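Local coordinates for 6-phosphogluconate dehydrogenase, NAD-binding (Mycolicibacterium smegmatis MC2 155, PDB 6SMT), which is an S-enantioselective imine reductase that binds NADPH and probably uses it as hydride donor to reduce imines to amines, at residues L55-P58 with A62-A65; T163-G166 with R171-A174. One frame throughout, in Å; residues are numbered along the deposited sequence.

Interaction 1: residues L55-P58 with A62-A65; sequences LSAP and AAIA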
loop_
_atom_site.group_PDB
_atom_site.type_symbol
_atom_site.label_atom_id
_atom_site.label_comp_id
_atom_site.label_asym_id
_atom_site.label_seq_id
_atom_site.Cartn_x
_atom_site.Cartn_y
_atom_site.Cartn_z
ATOM N N LEU B 55 35.328 -9.249 14.613
ATOM C CA LEU B 55 36.245 -8.456 15.440
ATOM C C LEU B 55 35.528 -7.226 15.927
ATOM O O LEU B 55 34.692 -6.697 15.190
ATOM C CB LEU B 55 37.445 -8.018 14.592
ATOM C CG LEU B 55 38.185 -9.155 13.909
ATOM C CD1 LEU B 55 39.219 -8.655 12.886
ATOM C CD2 LEU B 55 38.895 -9.945 14.998
ATOM N N SER B 56 35.780 -6.732 17.123
ATOM C CA SER B 56 35.189 -5.421 17.481
ATOM C C SER B 56 36.301 -4.418 17.694
ATOM O O SER B 56 37.475 -4.804 17.820
ATOM C CB SER B 56 34.192 -5.436 18.582
ATOM O OG SER B 56 34.823 -5.822 19.750
ATOM N N ALA B 57 35.966 -3.175 17.491
ATOM C CA ALA B 57 36.931 -2.072 17.609
ATOM C C ALA B 57 36.331 -1.107 18.608
ATOM O O ALA B 57 35.136 -0.869 18.716
ATOM C CB ALA B 57 37.179 -1.366 16.274
ATOM N N PRO B 58 37.181 -0.432 19.406
ATOM C CA PRO B 58 36.611 0.419 20.446
ATOM C C PRO B 58 36.115 1.806 20.022
ATOM O O PRO B 58 35.369 2.360 20.708
ATOM C CB PRO B 58 37.840 0.468 21.380
ATOM C CG PRO B 58 39.014 0.486 20.425
ATOM C CD PRO B 58 38.651 -0.587 19.399
ATOM N N ALA B 62 39.278 3.456 14.918
ATOM C CA ALA B 62 39.889 2.118 14.896
ATOM C C ALA B 62 39.062 1.138 14.051
ATOM O O ALA B 62 39.656 0.359 13.297
ATOM C CB ALA B 62 40.053 1.580 16.295
ATOM N N ALA B 63 37.755 1.298 14.099
ATOM C CA ALA B 63 36.867 0.428 13.278
ATOM C C ALA B 63 37.135 0.668 11.792
ATOM O O ALA B 63 37.291 -0.301 11.059
ATOM C CB ALA B 63 35.452 0.691 13.687
ATOM N N ILE B 64 37.103 1.911 11.359
ATOM C CA ILE B 64 37.283 2.252 9.934
ATOM C C ILE B 64 38.707 1.885 9.488
ATOM O O ILE B 64 38.922 1.287 8.442
ATOM C CB ILE B 64 36.883 3.711 9.685
ATOM C CG1 ILE B 64 35.368 3.807 9.830
ATOM C CG2 ILE B 64 37.374 4.154 8.328
ATOM C CD1 ILE B 64 34.867 5.178 9.790
ATOM N N ALA B 65 39.698 2.136 10.366
ATOM C CA ALA B 65 41.086 1.809 9.967
ATOM C C ALA B 65 41.327 0.332 9.808
ATOM O O ALA B 65 42.328 -0.038 9.138
ATOM C CB ALA B 65 42.041 2.387 11.010
#
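Ala-63, the residue on which Ala-57 rests, has its backbone O hydrogen-bonded to the hydroxyl OG1 of Thr-14, a tie from the helix to strand 12-16. Ala-62 is anchored as well, its N bonded to OG1 of Thr-59 just ahead of it in the chain. Between 55-58 and 62-65 themselves everything is apolar or plain van der Waals contact. The methyl of Ala-57 points at the helix and lies over the face of the peptide joining Ala-62 to Ala-63, almost straight above the amide: Ala-57 CB is 3.5 Å from Ala-63 N, and equally close to Ala-63 CA. The two helix methyls meet the same carbon, Ala-63 CB at 3.7 Å from Ala-57 CB and Ala-62 CB at 4.1 Å. With only methyls between them the backbones come close, Ala-57 CA lying 5.0 Å from Ala-63 CA. Pro-58 adds a grazing touch at the exposed margin, where its ring carbon CD lies 4.0 Å from Ala-62 CB.

Three residues, 57 to 59, lead from the edge strand 55-56 into helix 60-65. Strand 55-56 pairs with strand 35-39 through Leu-55, and Ala-57 continues that pairing with Val-38. Helix 60-65 then carries the chain over the sheet toward strand 69-72, a beta-alpha-beta crossover of the Rossmann domain, with Ala-63 also packed on Trp-39 of strand 35-39.

Interaction 2: residues T163-G166 with R171-A174; sequences TWVG and RAAA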
loop_
_atom_site.group_PDB
_atom_site.type_symbol
_atom_site.label_atom_id
_atom_site.label_comp_id
_atom_site.label_asym_id
_atom_site.label_seq_id
_atom_site.Cartn_x
_atom_site.Cartn_y
_atom_site.Cartn_z
ATOM N N THR B 163 21.483 -2.342 -7.047
ATOM C CA THR B 163 21.198 -1.478 -8.202
ATOM C C THR B 163 21.973 -0.182 -8.054
ATOM O O THR B 163 21.751 0.484 -7.028
ATOM C CB THR B 163 19.709 -1.091 -8.358
ATOM O OG1 THR B 163 18.932 -2.294 -8.379
ATOM C CG2 THR B 163 19.467 -0.331 -9.651
ATOM N N TRP B 164 22.827 0.142 -9.023
ATOM C CA TRP B 164 23.482 1.454 -9.088
ATOM C C TRP B 164 22.585 2.371 -9.870
ATOM O O TRP B 164 22.241 2.084 -11.044
ATOM C CB TRP B 164 24.905 1.300 -9.628
ATOM C CG TRP B 164 25.598 2.617 -9.803
ATOM C CD1 TRP B 164 26.298 3.242 -8.834
ATOM C CD2 TRP B 164 25.720 3.395 -10.997
ATOM N NE1 TRP B 164 26.861 4.378 -9.329
ATOM C CE2 TRP B 164 26.534 4.490 -10.672
ATOM C CE3 TRP B 164 25.223 3.246 -12.288
ATOM C CZ2 TRP B 164 26.897 5.459 -11.613
ATOM C CZ3 TRP B 164 25.515 4.249 -13.203
ATOM C CH2 TRP B 164 26.305 5.346 -12.848
ATOM N N VAL B 165 22.214 3.520 -9.258
ATOM C CA VAL B 165 21.213 4.418 -9.885
ATOM C C VAL B 165 21.830 5.675 -10.444
ATOM O O VAL B 165 21.084 6.507 -10.999
ATOM C CB VAL B 165 20.039 4.715 -8.917
ATOM C CG1 VAL B 165 19.354 3.435 -8.537
ATOM C CG2 VAL B 165 20.480 5.477 -7.680
ATOM N N GLY B 166 23.120 5.899 -10.335
ATOM C CA GLY B 166 23.748 7.048 -10.966
ATOM C C GLY B 166 24.855 7.686 -10.177
ATOM O O GLY B 166 25.157 7.302 -9.032
ATOM N N ARG B 171 21.327 10.394 -5.390
ATOM C CA ARG B 171 20.223 9.802 -6.176
ATOM C C ARG B 171 19.654 8.556 -5.517
ATOM O O ARG B 171 18.436 8.337 -5.717
ATOM C CB ARG B 171 20.672 9.594 -7.611
ATOM C CG ARG B 171 19.523 9.412 -8.600
ATOM C CD ARG B 171 19.944 9.496 -10.069
ATOM N NE ARG B 171 18.777 9.753 -10.860
ATOM C CZ ARG B 171 18.143 8.858 -11.592
ATOM N NH1 ARG B 171 18.563 7.613 -11.704
ATOM N NH2 ARG B 171 17.026 9.224 -12.212
ATOM N N ALA B 172 20.418 7.741 -4.788
ATOM C CA ALA B 172 19.786 6.607 -4.090
ATOM C C ALA B 172 18.813 7.105 -3.052
ATOM O O ALA B 172 17.735 6.540 -2.880
ATOM C CB ALA B 172 20.869 5.719 -3.543
ATOM N N ALA B 173 19.186 8.187 -2.370
ATOM C CA ALA B 173 18.270 8.793 -1.401
ATOM C C ALA B 173 17.021 9.305 -2.068
ATOM O O ALA B 173 15.983 9.296 -1.419
ATOM C CB ALA B 173 18.997 9.873 -0.600
ATOM N N ALA B 174 17.116 9.831 -3.287
ATOM C CA ALA B 174 15.929 10.288 -3.974
ATOM C C ALA B 174 14.999 9.129 -4.247
ATOM O O ALA B 174 13.746 9.269 -4.057
ATOM C CB ALA B 174 16.282 10.986 -5.246
#
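Arg-171 and Val-165 share the one hydrogen bond of this contact: NH1 of Arg-171 donates to the backbone O of Val-165 over 2.8 Å, with an N-H...O angle of 157°. The acceptor lies at the edge of the guanidinium, close to its plane, and the donor in turn lies in the plane of the carbonyl. The reach comes from an extended chain, with CG of Arg-171 anti to the backbone N (chi1 -162°) and the run on to NE straight, which takes Arg-171 CD past Val-165 O at 3.3 Å.

The bond spans a domain boundary. Strand 161-164 is the outermost strand of the Rossmann-domain sheet in this chain, and after a short loop the chain enters helix 171-199, the long interdomain helix of the imine reductase fold.

Van der Waals contact is made mainly by one branch of Val-165. Its CG2 presses on the first turn of the helix, 3.7 Å from Ala-172 N and 4.2 Å from Ala-172 CB, and the root of the arginine chain closes in beside it, Arg-171 CB being 4.1 Å from Val-165 CG2.

The second subunit adds partners of its own: Glu-206 of that chain forms a salt bridge with NH1 of Arg-171, the nitrogen already bonded to Val-165, while NH2 of Arg-171 donates to the backbone O of Gly-201 of that subunit, and Ile-202 of the same chain packs on Arg-171.

In the fold
Within this chain, interactions 1 and 2 lie at the two ends of one sheet, with strand 55-56 outermost at one side and strand 161-164 at the other. Their centres are about 28 Å apart and their nearest atoms about 19 Å, so they do not touch. Along the chain they follow in series. Each turns a strand into a helix, but helix 60-65 returns to the same sheet, whereas helix 171-199 leaves it. The side chains of Ala-63 and Ala-172 each lie about 12 Å from a bound NADPH. Interaction 1 thus belongs to the nucleotide-binding domain alone, while interaction 2 joins that domain to the interdomain helix and the dimer partner.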